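Fusolin (Unidentified entomopoxvirus, PDB 4YN2) forms the crystalline spindles of entomopoxviruses that enhance virulence, and carries a lytic polysaccharide mono-oxygenase-like domain that probably acts on chitin. Local coordinates at residues Y39-V44 against D53-A58; Q59-Q64 against S107-S112; Y147-T152 against D169-D174; V197-R202 against V226-D231. One frame throughout, in Å; residues are numbered along the deposited sequence.

Contact 1: Y39-V44 against D53-A58; sequences YVYDKV and DAISAA
Helices 31-48 and 51-63 form a helical hairpin in the mono-oxygenase-like domain. Their short segments run roughly antiparallel, at 145°, with axes 7.8 Å apart.

One CH-pi contact dominates. The methyl of Ala-54 sits over the centre of the Tyr-41 ring, its CB 4.0 Å from the ring centroid and 8° off the normal. Chi1 of Tyr-41 puts CG anti to the backbone N, so the ring lies across the second helix. Ala-54 CB also lies 3.3 Å from Tyr-41 O.

The other contacts are apolar. Ile-55 runs alongside Tyr-41, with Ile-55 CG1 3.6 Å from Tyr-41 CE2. Ala-58 CB meets Tyr-41 CB near the ring edge. Ala-57 CB is touched by two valines, at 3.6 Å from Val-44 CG2 and 3.8 Å from Val-40 CG1. Val-44 CG1 lies against the backbone of Asp-53.

Small alanines face larger side chains. The helices are therefore held together here by close apolar packing, without polar bonds between the segments.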
loop_
_atom_site.group_PDB
_atom_site.type_symbol
_atom_site.label_atom_id
_atom_site.label_comp_id
_atom_site.label_asym_id
_atom_site.label_seq_id
_atom_site.Cartn_x
_atom_site.Cartn_y
_atom_site.Cartn_z
ATOM N N TYR A 39 -4.031 -12.181 -12.432
ATOM C CA TYR A 39 -3.315 -11.439 -13.473
ATOM C C TYR A 39 -2.070 -12.219 -13.964
ATOM O O TYR A 39 -1.883 -12.406 -15.164
ATOM C CB TYR A 39 -2.876 -10.084 -12.899
ATOM C CG TYR A 39 -2.118 -9.213 -13.867
ATOM C CD1 TYR A 39 -2.780 -8.286 -14.660
ATOM C CD2 TYR A 39 -0.734 -9.265 -13.943
ATOM C CE1 TYR A 39 -2.087 -7.451 -15.528
ATOM C CE2 TYR A 39 -0.028 -8.440 -14.813
ATOM C CZ TYR A 39 -0.710 -7.534 -15.607
ATOM O OH TYR A 39 -0.007 -6.710 -16.447
ATOM N N VAL A 40 -1.219 -12.648 -13.030
ATOM C CA VAL A 40 -0.000 -13.405 -13.359
ATOM C C VAL A 40 -0.389 -14.808 -13.883
ATOM O O VAL A 40 0.212 -15.285 -14.845
ATOM C CB VAL A 40 0.970 -13.490 -12.155
ATOM C CG1 VAL A 40 2.134 -14.444 -12.446
ATOM C CG2 VAL A 40 1.502 -12.105 -11.806
ATOM N N TYR A 41 -1.369 -15.458 -13.243
ATOM C CA TYR A 41 -1.867 -16.780 -13.669
ATOM C C TYR A 41 -2.315 -16.733 -15.144
ATOM O O TYR A 41 -1.805 -17.493 -15.969
ATOM C CB TYR A 41 -3.049 -17.194 -12.774
ATOM C CG TYR A 41 -3.594 -18.588 -12.989
ATOM C CD1 TYR A 41 -4.465 -18.862 -14.042
ATOM C CD2 TYR A 41 -3.381 -19.589 -12.053
ATOM C CE1 TYR A 41 -5.052 -20.117 -14.191
ATOM C CE2 TYR A 41 -3.973 -20.843 -12.185
ATOM C CZ TYR A 41 -4.824 -21.100 -13.243
ATOM O OH TYR A 41 -5.379 -22.357 -13.361
ATOM N N ASP A 42 -3.216 -15.790 -15.476
ATOM C CA ASP A 42 -3.743 -15.629 -16.839
ATOM C C ASP A 42 -2.663 -15.161 -17.813
ATOM O O ASP A 42 -2.660 -15.614 -18.954
ATOM C CB ASP A 42 -4.935 -14.661 -16.861
ATOM C CG ASP A 42 -6.155 -15.170 -16.109
ATOM O OD1 ASP A 42 -6.225 -16.378 -15.848
ATOM O OD2 ASP A 42 -7.028 -14.344 -15.758
ATOM N N LYS A 43 -1.730 -14.297 -17.375
ATOM C CA LYS A 43 -0.630 -13.822 -18.227
ATOM C C LYS A 43 0.241 -14.998 -18.681
ATOM O O LYS A 43 0.534 -15.134 -19.876
ATOM C CB LYS A 43 0.214 -12.786 -17.463
ATOM C CG LYS A 43 1.427 -12.246 -18.181
ATOM C CD LYS A 43 2.053 -11.132 -17.351
ATOM C CE LYS A 43 3.399 -10.720 -17.867
ATOM N NZ LYS A 43 4.047 -9.740 -16.966
ATOM N N VAL A 44 0.630 -15.856 -17.724
ATOM C CA VAL A 44 1.485 -17.009 -17.994
ATOM C C VAL A 44 0.699 -18.112 -18.735
ATOM O O VAL A 44 1.252 -18.721 -19.648
ATOM C CB VAL A 44 2.147 -17.519 -16.695
ATOM C CG1 VAL A 44 2.875 -18.843 -16.920
ATOM C CG2 VAL A 44 3.111 -16.463 -16.155
ATOM N N ASP A 53 2.522 -24.117 -15.061
ATOM C CA ASP A 53 3.371 -22.924 -15.084
ATOM C C ASP A 53 2.599 -21.705 -14.586
ATOM O O ASP A 53 3.162 -20.892 -13.857
ATOM C CB ASP A 53 3.899 -22.648 -16.498
ATOM C CG ASP A 53 4.833 -23.715 -17.045
ATOM O OD1 ASP A 53 5.342 -24.531 -16.243
ATOM O OD2 ASP A 53 5.071 -23.719 -18.268
ATOM N N ALA A 54 1.316 -21.587 -14.973
ATOM C CA ALA A 54 0.449 -20.490 -14.547
ATOM C C ALA A 54 0.275 -20.501 -13.028
ATOM O O ALA A 54 0.468 -19.468 -12.394
ATOM C CB ALA A 54 -0.907 -20.589 -15.235
ATOM N N ILE A 55 0.011 -21.689 -12.446
ATOM C CA ILE A 55 -0.125 -21.859 -10.995
ATOM C C ILE A 55 1.188 -21.508 -10.296
ATOM O O ILE A 55 1.177 -20.761 -9.328
ATOM C CB ILE A 55 -0.543 -23.307 -10.607
ATOM C CG1 ILE A 55 -1.928 -23.677 -11.156
ATOM C CG2 ILE A 55 -0.502 -23.485 -9.081
ATOM C CD1 ILE A 55 -2.177 -25.253 -11.213
ATOM N N SER A 56 2.307 -22.070 -10.769
ATOM C CA SER A 56 3.608 -21.849 -10.145
ATOM C C SER A 56 4.033 -20.378 -10.189
ATOM O O SER A 56 4.594 -19.893 -9.210
ATOM C CB SER A 56 4.677 -22.705 -10.812
ATOM O OG SER A 56 4.394 -24.082 -10.615
ATOM N N ALA A 57 3.802 -19.690 -11.324
ATOM C CA ALA A 57 4.152 -18.271 -11.454
ATOM C C ALA A 57 3.325 -17.406 -10.502
ATOM O O ALA A 57 3.880 -16.537 -9.832
ATOM C CB ALA A 57 3.945 -17.806 -12.874
ATOM N N ALA A 58 2.022 -17.660 -10.429
ATOM C CA ALA A 58 1.094 -16.925 -9.562
ATOM C C ALA A 58 1.397 -17.185 -8.076
ATOM O O ALA A 58 1.393 -16.253 -7.274
ATOM C CB ALA A 58 -0.336 -17.320 -9.891
#

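Contact 2: Q59-Q64 against S107-S112; sequences QYEFQQ and SGVDIS
The last turns of helix 51-63 of the mono-oxygenase-like domain meet a 3-10 turn, 107-110, in the long loop before strand 118-121. Glu-61 makes most of the contact. Its CB points toward the turn. CG is anti to the backbone N (chi1 170°), and the chain stays extended beyond CG. CG and CD pass along the CG2 methyl of Val-109, 3.9 Å from Glu-61 CG, as the two side chains slide past each other in opposite directions.

At the tip, OE2 faces the amides at the start of the turn. It accepts two weak hydrogen bonds, from Gly-108 N at 2.9 Å and from Val-109 N at 3.3 Å. Both are well bent, with N-H...O angles of 118° and 128°. One buried carboxylate oxygen is thus shared by two consecutive N-H groups, which may partly offset its charge.

Phe-62 adds an apolar touch beside the glutamate. Phe-19 meets its ring edge-to-face. Val-109 CG2 lies in the ring plane of Phe-62, at the edge, 3.9 Å from CE1.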
loop_
_atom_site.group_PDB
_atom_site.type_symbol
_atom_site.label_atom_id
_atom_site.label_comp_id
_atom_site.label_asym_id
_atom_site.label_seq_id
_atom_site.Cartn_x
_atom_site.Cartn_y
_atom_site.Cartn_z
ATOM N N GLN A 59 1.704 -18.438 -7.715
ATOM C CA GLN A 59 2.060 -18.774 -6.336
ATOM C C GLN A 59 3.390 -18.138 -5.925
ATOM O O GLN A 59 3.509 -17.633 -4.808
ATOM C CB GLN A 59 2.150 -20.286 -6.157
ATOM C CG GLN A 59 0.800 -20.971 -6.120
ATOM C CD GLN A 59 0.949 -22.472 -6.046
ATOM O OE1 GLN A 59 2.014 -23.044 -6.299
ATOM N NE2 GLN A 59 -0.096 -23.141 -5.637
ATOM N N TYR A 60 4.375 -18.149 -6.835
ATOM C CA TYR A 60 5.708 -17.588 -6.608
ATOM C C TYR A 60 5.613 -16.115 -6.227
ATOM O O TYR A 60 6.348 -15.654 -5.361
ATOM C CB TYR A 60 6.564 -17.784 -7.874
ATOM C CG TYR A 60 7.970 -17.251 -7.795
ATOM C CD1 TYR A 60 8.251 -15.928 -8.112
ATOM C CD2 TYR A 60 9.033 -18.082 -7.465
ATOM C CE1 TYR A 60 9.547 -15.440 -8.070
ATOM C CE2 TYR A 60 10.341 -17.613 -7.455
ATOM C CZ TYR A 60 10.599 -16.296 -7.785
ATOM O OH TYR A 60 11.886 -15.822 -7.708
ATOM N N GLU A 61 4.684 -15.379 -6.867
ATOM C CA GLU A 61 4.466 -13.962 -6.607
ATOM C C GLU A 61 4.183 -13.706 -5.121
ATOM O O GLU A 61 4.719 -12.746 -4.557
ATOM C CB GLU A 61 3.308 -13.462 -7.491
ATOM C CG GLU A 61 2.792 -12.079 -7.183
ATOM C CD GLU A 61 1.801 -11.622 -8.228
ATOM O OE1 GLU A 61 0.755 -12.286 -8.405
ATOM O OE2 GLU A 61 2.088 -10.610 -8.896
ATOM N N PHE A 62 3.394 -14.578 -4.467
ATOM C CA PHE A 62 3.110 -14.404 -3.047
ATOM C C PHE A 62 4.050 -15.180 -2.145
ATOM O O PHE A 62 4.286 -14.712 -1.039
ATOM C CB PHE A 62 1.668 -14.767 -2.736
ATOM C CG PHE A 62 0.617 -13.909 -3.412
ATOM C CD1 PHE A 62 0.927 -12.638 -3.900
ATOM C CD2 PHE A 62 -0.714 -14.296 -3.421
ATOM C CE1 PHE A 62 -0.042 -11.863 -4.536
ATOM C CE2 PHE A 62 -1.686 -13.505 -4.034
ATOM C CZ PHE A 62 -1.336 -12.310 -4.613
ATOM N N GLN A 63 4.622 -16.308 -2.591
ATOM C CA GLN A 63 5.571 -17.061 -1.772
ATOM C C GLN A 63 6.830 -16.235 -1.537
ATOM O O GLN A 63 7.395 -16.287 -0.453
ATOM C CB GLN A 63 5.942 -18.404 -2.437
ATOM C CG GLN A 63 6.988 -19.223 -1.641
ATOM C CD GLN A 63 7.476 -20.453 -2.348
ATOM O OE1 GLN A 63 6.971 -20.840 -3.396
ATOM N NE2 GLN A 63 8.524 -21.062 -1.809
ATOM N N GLN A 64 7.267 -15.477 -2.548
ATOM C CA GLN A 64 8.464 -14.654 -2.456
ATOM C C GLN A 64 8.168 -13.259 -1.893
ATOM O O GLN A 64 8.797 -12.306 -2.318
ATOM C CB GLN A 64 9.109 -14.530 -3.840
ATOM C CG GLN A 64 9.507 -15.842 -4.479
ATOM C CD GLN A 64 10.489 -16.598 -3.643
ATOM O OE1 GLN A 64 10.136 -17.563 -2.980
ATOM N NE2 GLN A 64 11.728 -16.143 -3.615
ATOM N N SER A 107 4.333 -8.732 -11.109
ATOM C CA SER A 107 3.660 -7.566 -11.690
ATOM C C SER A 107 2.166 -7.502 -11.369
ATOM O O SER A 107 1.583 -6.434 -11.495
ATOM C CB SER A 107 3.864 -7.511 -13.202
ATOM O OG SER A 107 3.285 -8.645 -13.825
ATOM N N GLY A 108 1.566 -8.596 -10.908
ATOM C CA GLY A 108 0.177 -8.571 -10.471
ATOM C C GLY A 108 -0.020 -7.654 -9.280
ATOM O O GLY A 108 -1.057 -7.005 -9.145
ATOM N N VAL A 109 1.004 -7.549 -8.432
ATOM C CA VAL A 109 0.959 -6.698 -7.243
ATOM C C VAL A 109 1.085 -5.207 -7.630
ATOM O O VAL A 109 0.767 -4.344 -6.814
ATOM C CB VAL A 109 2.056 -7.162 -6.234
ATOM C CG1 VAL A 109 2.189 -6.219 -5.050
ATOM C CG2 VAL A 109 1.745 -8.570 -5.745
ATOM N N ASP A 110 1.504 -4.901 -8.858
ATOM C CA ASP A 110 1.649 -3.525 -9.305
ATOM C C ASP A 110 0.431 -3.001 -10.052
ATOM O O ASP A 110 0.455 -1.844 -10.448
ATOM C CB ASP A 110 2.894 -3.386 -10.193
ATOM C CG ASP A 110 3.407 -1.960 -10.272
ATOM O OD1 ASP A 110 3.712 -1.376 -9.206
ATOM O OD2 ASP A 110 3.442 -1.406 -11.385
ATOM N N ILE A 111 -0.639 -3.802 -10.226
ATOM C CA ILE A 111 -1.832 -3.311 -10.919
ATOM C C ILE A 111 -2.544 -2.284 -10.032
ATOM O O ILE A 111 -2.415 -2.311 -8.803
ATOM C CB ILE A 111 -2.799 -4.446 -11.352
ATOM C CG1 ILE A 111 -3.539 -5.065 -10.153
ATOM C CG2 ILE A 111 -2.078 -5.487 -12.228
ATOM C CD1 ILE A 111 -4.450 -6.268 -10.499
ATOM N N SER A 112 -3.331 -1.419 -10.662
ATOM C CA SER A 112 -4.088 -0.393 -9.962
ATOM C C SER A 112 -5.437 -0.934 -9.529
ATOM O O SER A 112 -5.961 -1.880 -10.116
ATOM C CB SER A 112 -4.268 0.833 -10.858
ATOM O OG SER A 112 -3.002 1.323 -11.260
#

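Contact 3: Y147-T152 against D169-D174; sequences YEVYIT and DLIYND. With NAG (2-acetamido-2-deoxy-beta-D-glucopyranose), chain B.
Val-149 and Tyr-172 pack CB to CB at 3.9 Å on the sheet face that also carries Ile-151. Beside them, CG2 of Ile-151 meets CG2 of Ile-171 at 3.7 Å. Strand 191-200 covers this side through Phe-195 and Pro-200.

The antiparallel ladder shifts register by one at a classic beta bulge. Ile-171 and Tyr-172 both face Val-149, and Val-149 O accepts from Ile-171 N at 2.9 Å and from Tyr-172 N at 3.2 Å.

On the other face, Leu-170 CD1 lies over the Tyr-150 ring, 3.8 Å from its centroid and offset toward the rim. Tyr-150 OH donates to Glu-148 OE1 at 2.6 Å, from above the carboxylate plane. OE1 also pairs with Arg-211.

At the outer edge, Asn-173 ND2 is bonded to C1 of an N-linked NAG. The sugar's acetamide N2 gives Glu-148 OE2 a nearly straight hydrogen bond, 2.7 Å at 170°. NAG C8 sits 3.6 Å from Leu-170 CD2. The first sugar is held at its linkage and at its acetamide, which probably limits how it can turn.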
loop_
_atom_site.group_PDB
_atom_site.type_symbol
_atom_site.label_atom_id
_atom_site.label_comp_id
_atom_site.label_asym_id
_atom_site.label_seq_id
_atom_site.Cartn_x
_atom_site.Cartn_y
_atom_site.Cartn_z
ATOM N N TYR A 147 17.736 2.748 4.591
ATOM C CA TYR A 147 16.339 2.776 4.203
ATOM C C TYR A 147 15.953 4.093 3.587
ATOM O O TYR A 147 16.293 5.130 4.132
ATOM C CB TYR A 147 15.454 2.556 5.438
ATOM C CG TYR A 147 15.395 1.121 5.888
ATOM C CD1 TYR A 147 16.370 0.591 6.721
ATOM C CD2 TYR A 147 14.372 0.282 5.468
ATOM C CE1 TYR A 147 16.314 -0.730 7.148
ATOM C CE2 TYR A 147 14.314 -1.045 5.875
ATOM C CZ TYR A 147 15.292 -1.554 6.706
ATOM O OH TYR A 147 15.218 -2.856 7.120
ATOM N N GLU A 148 15.214 4.049 2.478
ATOM C CA GLU A 148 14.594 5.218 1.882
ATOM C C GLU A 148 13.121 4.986 1.911
ATOM O O GLU A 148 12.681 3.859 1.658
ATOM C CB GLU A 148 15.061 5.476 0.447
ATOM C CG GLU A 148 16.530 5.830 0.320
ATOM C CD GLU A 148 17.013 5.882 -1.113
ATOM O OE1 GLU A 148 16.272 5.427 -2.012
ATOM O OE2 GLU A 148 18.136 6.381 -1.343
ATOM N N VAL A 149 12.348 6.021 2.231
ATOM C CA VAL A 149 10.899 5.955 2.189
ATOM C C VAL A 149 10.430 7.060 1.284
ATOM O O VAL A 149 10.859 8.207 1.437
ATOM C CB VAL A 149 10.213 6.038 3.570
ATOM C CG1 VAL A 149 8.720 5.770 3.440
ATOM C CG2 VAL A 149 10.839 5.057 4.552
ATOM N N TYR A 150 9.573 6.709 0.325
ATOM C CA TYR A 150 8.934 7.648 -0.582
ATOM C C TYR A 150 7.472 7.593 -0.330
ATOM O O TYR A 150 6.990 6.594 0.187
ATOM C CB TYR A 150 9.197 7.323 -2.063
ATOM C CG TYR A 150 10.650 7.206 -2.448
ATOM C CD1 TYR A 150 11.392 6.078 -2.112
ATOM C CD2 TYR A 150 11.291 8.223 -3.150
ATOM C CE1 TYR A 150 12.732 5.962 -2.465
ATOM C CE2 TYR A 150 12.644 8.128 -3.484
ATOM C CZ TYR A 150 13.363 7.000 -3.126
ATOM O OH TYR A 150 14.691 6.903 -3.456
ATOM N N ILE A 151 6.760 8.638 -0.704
ATOM C CA ILE A 151 5.312 8.674 -0.630
ATOM C C ILE A 151 4.814 9.183 -1.962
ATOM O O ILE A 151 5.445 10.043 -2.583
ATOM C CB ILE A 151 4.752 9.503 0.564
ATOM C CG1 ILE A 151 3.229 9.293 0.697
ATOM C CG2 ILE A 151 5.102 11.003 0.446
ATOM C CD1 ILE A 151 2.631 9.794 1.997
ATOM N N THR A 152 3.668 8.682 -2.389
ATOM C CA THR A 152 3.069 9.163 -3.606
ATOM C C THR A 152 2.725 10.645 -3.465
ATOM O O THR A 152 2.404 11.118 -2.374
ATOM C CB THR A 152 1.835 8.356 -3.953
ATOM O OG1 THR A 152 1.088 8.109 -2.760
ATOM C CG2 THR A 152 2.173 7.050 -4.660
ATOM N N ASP A 169 7.713 11.063 -3.953
ATOM C CA ASP A 169 8.507 12.078 -3.256
ATOM C C ASP A 169 9.313 11.419 -2.152
ATOM O O ASP A 169 8.707 10.726 -1.338
ATOM C CB ASP A 169 7.585 13.115 -2.602
ATOM C CG ASP A 169 6.855 14.038 -3.541
ATOM O OD1 ASP A 169 7.422 14.376 -4.596
ATOM O OD2 ASP A 169 5.750 14.479 -3.189
ATOM N N LEU A 170 10.636 11.665 -2.069
ATOM C CA LEU A 170 11.452 11.097 -0.994
ATOM C C LEU A 170 11.149 11.830 0.306
ATOM O O LEU A 170 11.206 13.055 0.322
ATOM C CB LEU A 170 12.945 11.201 -1.335
ATOM C CG LEU A 170 13.945 10.664 -0.286
ATOM C CD1 LEU A 170 13.953 9.159 -0.243
ATOM C CD2 LEU A 170 15.328 11.139 -0.609
ATOM N N ILE A 171 10.785 11.103 1.378
ATOM C CA ILE A 171 10.508 11.724 2.688
ATOM C C ILE A 171 11.468 11.226 3.776
ATOM O O ILE A 171 11.468 11.792 4.864
ATOM C CB ILE A 171 9.029 11.517 3.121
ATOM C CG1 ILE A 171 8.652 10.020 3.261
ATOM C CG2 ILE A 171 8.105 12.235 2.123
ATOM C CD1 ILE A 171 7.346 9.755 3.979
ATOM N N TYR A 172 12.268 10.179 3.518
ATOM C CA TYR A 172 13.148 9.643 4.545
ATOM C C TYR A 172 14.326 8.914 3.942
ATOM O O TYR A 172 14.175 8.205 2.954
ATOM C CB TYR A 172 12.367 8.687 5.431
ATOM C CG TYR A 172 13.087 8.220 6.672
ATOM C CD1 TYR A 172 13.092 8.991 7.829
ATOM C CD2 TYR A 172 13.684 6.966 6.722
ATOM C CE1 TYR A 172 13.692 8.535 9.000
ATOM C CE2 TYR A 172 14.334 6.520 7.870
ATOM C CZ TYR A 172 14.301 7.289 9.023
ATOM O OH TYR A 172 14.898 6.805 10.167
ATOM N N ASN A 173 15.493 9.122 4.519
ATOM C CA ASN A 173 16.711 8.472 4.106
ATOM C C ASN A 173 17.631 8.338 5.317
ATOM O O ASN A 173 18.143 9.343 5.816
ATOM C CB ASN A 173 17.372 9.234 2.981
ATOM C CG ASN A 173 18.502 8.481 2.368
ATOM O OD1 ASN A 173 18.748 7.313 2.683
ATOM N ND2 ASN A 173 19.228 9.131 1.491
ATOM N N ASP A 174 17.823 7.106 5.809
ATOM C CA ASP A 174 18.611 6.912 7.029
ATOM C C ASP A 174 19.053 5.477 7.221
ATOM O O ASP A 174 18.488 4.577 6.613
ATOM C CB ASP A 174 17.728 7.310 8.245
ATOM C CG ASP A 174 18.470 7.663 9.530
ATOM O OD1 ASP A 174 19.650 8.015 9.448
ATOM O OD2 ASP A 174 17.829 7.658 10.605
HETATM C C1 NAG B . 20.357 8.537 0.844
HETATM C C2 NAG B . 20.546 9.072 -0.573
HETATM C C3 NAG B . 21.780 8.404 -1.177
HETATM C C4 NAG B . 22.990 8.584 -0.265
HETATM C C5 NAG B . 22.673 8.138 1.159
HETATM C C6 NAG B . 23.793 8.408 2.144
HETATM C C7 NAG B . 18.745 9.737 -2.123
HETATM C C8 NAG B . 17.501 9.285 -2.822
HETATM N N2 NAG B . 19.375 8.806 -1.390
HETATM O O3 NAG B . 22.028 9.031 -2.428
HETATM O O4 NAG B . 24.080 7.803 -0.732
HETATM O O5 NAG B . 21.513 8.839 1.623
HETATM O O6 NAG B . 24.248 9.747 2.096
HETATM O O7 NAG B . 19.172 10.881 -2.236
#

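Contact 4: V197-R202 against V226-D231; sequences VPIPIR and VDINFD
Strands 191-200 and 220-231 belong to the two different sheets of the mono-oxygenase-like domain. The end of the first strand and the two residues after it meet the C-terminal part of the second. The short strand axes cross at 70°, 10.1 Å apart. The contact is made by side chains and by backbone atoms of 200-202, with no hydrogen bond between the segments.

Phe-230 is the main element. Its CG is anti to the carbonyl carbon (chi1 -58°), and its ring reaches toward 199-202. One face of the ring lies against the backbone of Ile-201 and Arg-202. Ile-201 CA is 4.1 Å from the ring centroid, 16° off the normal, in a CH-pi contact. Arg-202 N lies over the same face, nearer the rim. Ile-201 CD1 meets Phe-230 CE1 at 3.7 Å. The start of the Arg-202 side chain runs beside the ring, with Arg-202 CB 3.7 Å from Phe-230 CE2.

This is face-to-face packing between the sheets of the beta-sandwich core found in this family. Deeper in it, Ile-199 CG2 lies in the plane of the Phe-230 ring, 3.9 Å from CZ. The same methyl meets Ile-228 CD1 tip to tip at 3.8 Å. Leu-208 of strand 206-214 touches both Ile-199 and Ile-228.

Arg-202 bends at chi2, and its end leads away from Phe-230. Its NH2 group hydrogen-bonds to Thr-152 O, while Arg-202 NH1 makes a weak hydrogen bond, 3.4 Å, to Ile-201 O.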
loop_
_atom_site.group_PDB
_atom_site.type_symbol
_atom_site.label_atom_id
_atom_site.label_comp_id
_atom_site.label_asym_id
_atom_site.label_seq_id
_atom_site.Cartn_x
_atom_site.Cartn_y
_atom_site.Cartn_z
ATOM N N VAL A 197 9.239 7.769 11.068
ATOM C CA VAL A 197 9.189 8.525 9.831
ATOM C C VAL A 197 8.042 9.522 9.900
ATOM O O VAL A 197 6.912 9.128 10.224
ATOM C CB VAL A 197 9.021 7.570 8.620
ATOM C CG1 VAL A 197 9.039 8.347 7.303
ATOM C CG2 VAL A 197 10.119 6.508 8.621
ATOM N N PRO A 198 8.292 10.799 9.544
ATOM C CA PRO A 198 7.189 11.761 9.477
ATOM C C PRO A 198 6.449 11.562 8.160
ATOM O O PRO A 198 6.967 11.889 7.099
ATOM C CB PRO A 198 7.888 13.121 9.582
ATOM C CG PRO A 198 9.266 12.896 9.127
ATOM C CD PRO A 198 9.564 11.420 9.123
ATOM N N ILE A 199 5.260 10.983 8.230
ATOM C CA ILE A 199 4.450 10.686 7.059
ATOM C C ILE A 199 3.586 11.907 6.719
ATOM O O ILE A 199 2.734 12.257 7.530
ATOM C CB ILE A 199 3.571 9.433 7.309
ATOM C CG1 ILE A 199 4.392 8.206 7.796
ATOM C CG2 ILE A 199 2.767 9.080 6.070
ATOM C CD1 ILE A 199 5.425 7.705 6.886
ATOM N N PRO A 200 3.716 12.518 5.518
ATOM C CA PRO A 200 2.811 13.623 5.161
ATOM C C PRO A 200 1.369 13.138 5.087
ATOM O O PRO A 200 1.118 12.052 4.554
ATOM C CB PRO A 200 3.314 14.068 3.779
ATOM C CG PRO A 200 4.692 13.513 3.663
ATOM C CD PRO A 200 4.650 12.226 4.414
ATOM N N ILE A 201 0.431 13.915 5.650
ATOM C CA ILE A 201 -0.972 13.523 5.650
ATOM C C ILE A 201 -1.557 13.740 4.261
ATOM O O ILE A 201 -1.091 14.576 3.495
ATOM C CB ILE A 201 -1.803 14.271 6.737
ATOM C CG1 ILE A 201 -1.146 14.205 8.121
ATOM C CG2 ILE A 201 -3.220 13.725 6.832
ATOM C CD1 ILE A 201 -0.643 12.915 8.552
ATOM N N ARG A 202 -2.545 12.921 3.941
ATOM C CA ARG A 202 -3.313 12.943 2.706
ATOM C C ARG A 202 -4.776 12.822 3.057
ATOM O O ARG A 202 -5.109 12.244 4.087
ATOM C CB ARG A 202 -2.901 11.768 1.804
ATOM C CG ARG A 202 -1.414 11.701 1.449
ATOM C CD ARG A 202 -1.092 12.738 0.423
ATOM N NE ARG A 202 0.250 12.597 -0.150
ATOM C CZ ARG A 202 1.286 13.397 0.074
ATOM N NH1 ARG A 202 1.199 14.387 0.951
ATOM N NH2 ARG A 202 2.430 13.199 -0.569
ATOM N N VAL A 226 3.433 0.045 0.270
ATOM C CA VAL A 226 2.664 -0.004 1.502
ATOM C C VAL A 226 1.463 0.899 1.312
ATOM O O VAL A 226 1.629 2.119 1.168
ATOM C CB VAL A 226 3.527 0.421 2.711
ATOM C CG1 VAL A 226 2.722 0.410 4.008
ATOM C CG2 VAL A 226 4.768 -0.453 2.851
ATOM N N ASP A 227 0.261 0.319 1.316
ATOM C CA ASP A 227 -0.963 1.087 1.128
ATOM C C ASP A 227 -1.412 1.716 2.446
ATOM O O ASP A 227 -1.531 1.018 3.452
ATOM C CB ASP A 227 -2.057 0.187 0.555
ATOM C CG ASP A 227 -1.701 -0.325 -0.823
ATOM O OD1 ASP A 227 -1.556 0.507 -1.743
ATOM O OD2 ASP A 227 -1.482 -1.546 -0.967
ATOM N N ILE A 228 -1.616 3.044 2.448
ATOM C CA ILE A 228 -2.036 3.771 3.646
ATOM C C ILE A 228 -3.153 4.763 3.341
ATOM O O ILE A 228 -3.300 5.238 2.212
ATOM C CB ILE A 228 -0.844 4.494 4.332
ATOM C CG1 ILE A 228 -0.224 5.601 3.436
ATOM C CG2 ILE A 228 0.207 3.487 4.775
ATOM C CD1 ILE A 228 0.651 6.593 4.175
ATOM N N ASN A 229 -3.950 5.055 4.364
ATOM C CA ASN A 229 -4.987 6.073 4.304
ATOM C C ASN A 229 -5.058 6.737 5.671
ATOM O O ASN A 229 -4.495 6.223 6.637
ATOM C CB ASN A 229 -6.347 5.516 3.862
ATOM C CG ASN A 229 -7.242 6.534 3.186
ATOM O OD1 ASN A 229 -6.984 7.745 3.198
ATOM N ND2 ASN A 229 -8.338 6.072 2.614
ATOM N N PHE A 230 -5.694 7.895 5.733
ATOM C CA PHE A 230 -5.789 8.697 6.939
ATOM C C PHE A 230 -7.240 8.872 7.363
ATOM O O PHE A 230 -8.090 9.189 6.532
ATOM C CB PHE A 230 -5.144 10.049 6.672
ATOM C CG PHE A 230 -3.703 9.921 6.241
ATOM C CD1 PHE A 230 -2.682 9.911 7.179
ATOM C CD2 PHE A 230 -3.381 9.661 4.918
ATOM C CE1 PHE A 230 -1.353 9.756 6.783
ATOM C CE2 PHE A 230 -2.052 9.480 4.530
ATOM C CZ PHE A 230 -1.052 9.540 5.463
ATOM N N ASP A 231 -7.519 8.639 8.648
ATOM C CA ASP A 231 -8.851 8.786 9.225
ATOM C C ASP A 231 -8.931 10.141 9.916
ATOM O O ASP A 231 -8.314 10.336 10.965
ATOM C CB ASP A 231 -9.142 7.647 10.229
ATOM C CG ASP A 231 -10.600 7.239 10.336
ATOM O OD1 ASP A 231 -11.471 8.042 9.947
ATOM O OD2 ASP A 231 -10.873 6.151 10.887
#

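Overall arrangement
Contacts 1 and 2 follow one another along helix 51-63, with centres 10 Å apart. They touch where Val-40 CG2 meets Glu-61 OE2 at 3.3 Å, so a valine of the hairpin packs against the carboxylate of contact 2. Contacts 3 and 4 belong to the beta core, with centres 12 Å apart. A probable hydrogen bond from Arg-202 NH2 to Thr-152 O, 2.8 Å, joins them, and Ile-171 packs on Pro-200. The two groups are separate: nearest atoms of contacts 2 and 4 are about 7 Å apart, and centres of contacts 1 and 3 about 32 Å. Contact 3 carries the glycan. The zinc site, His-1 and His-142, lies outside all four contacts.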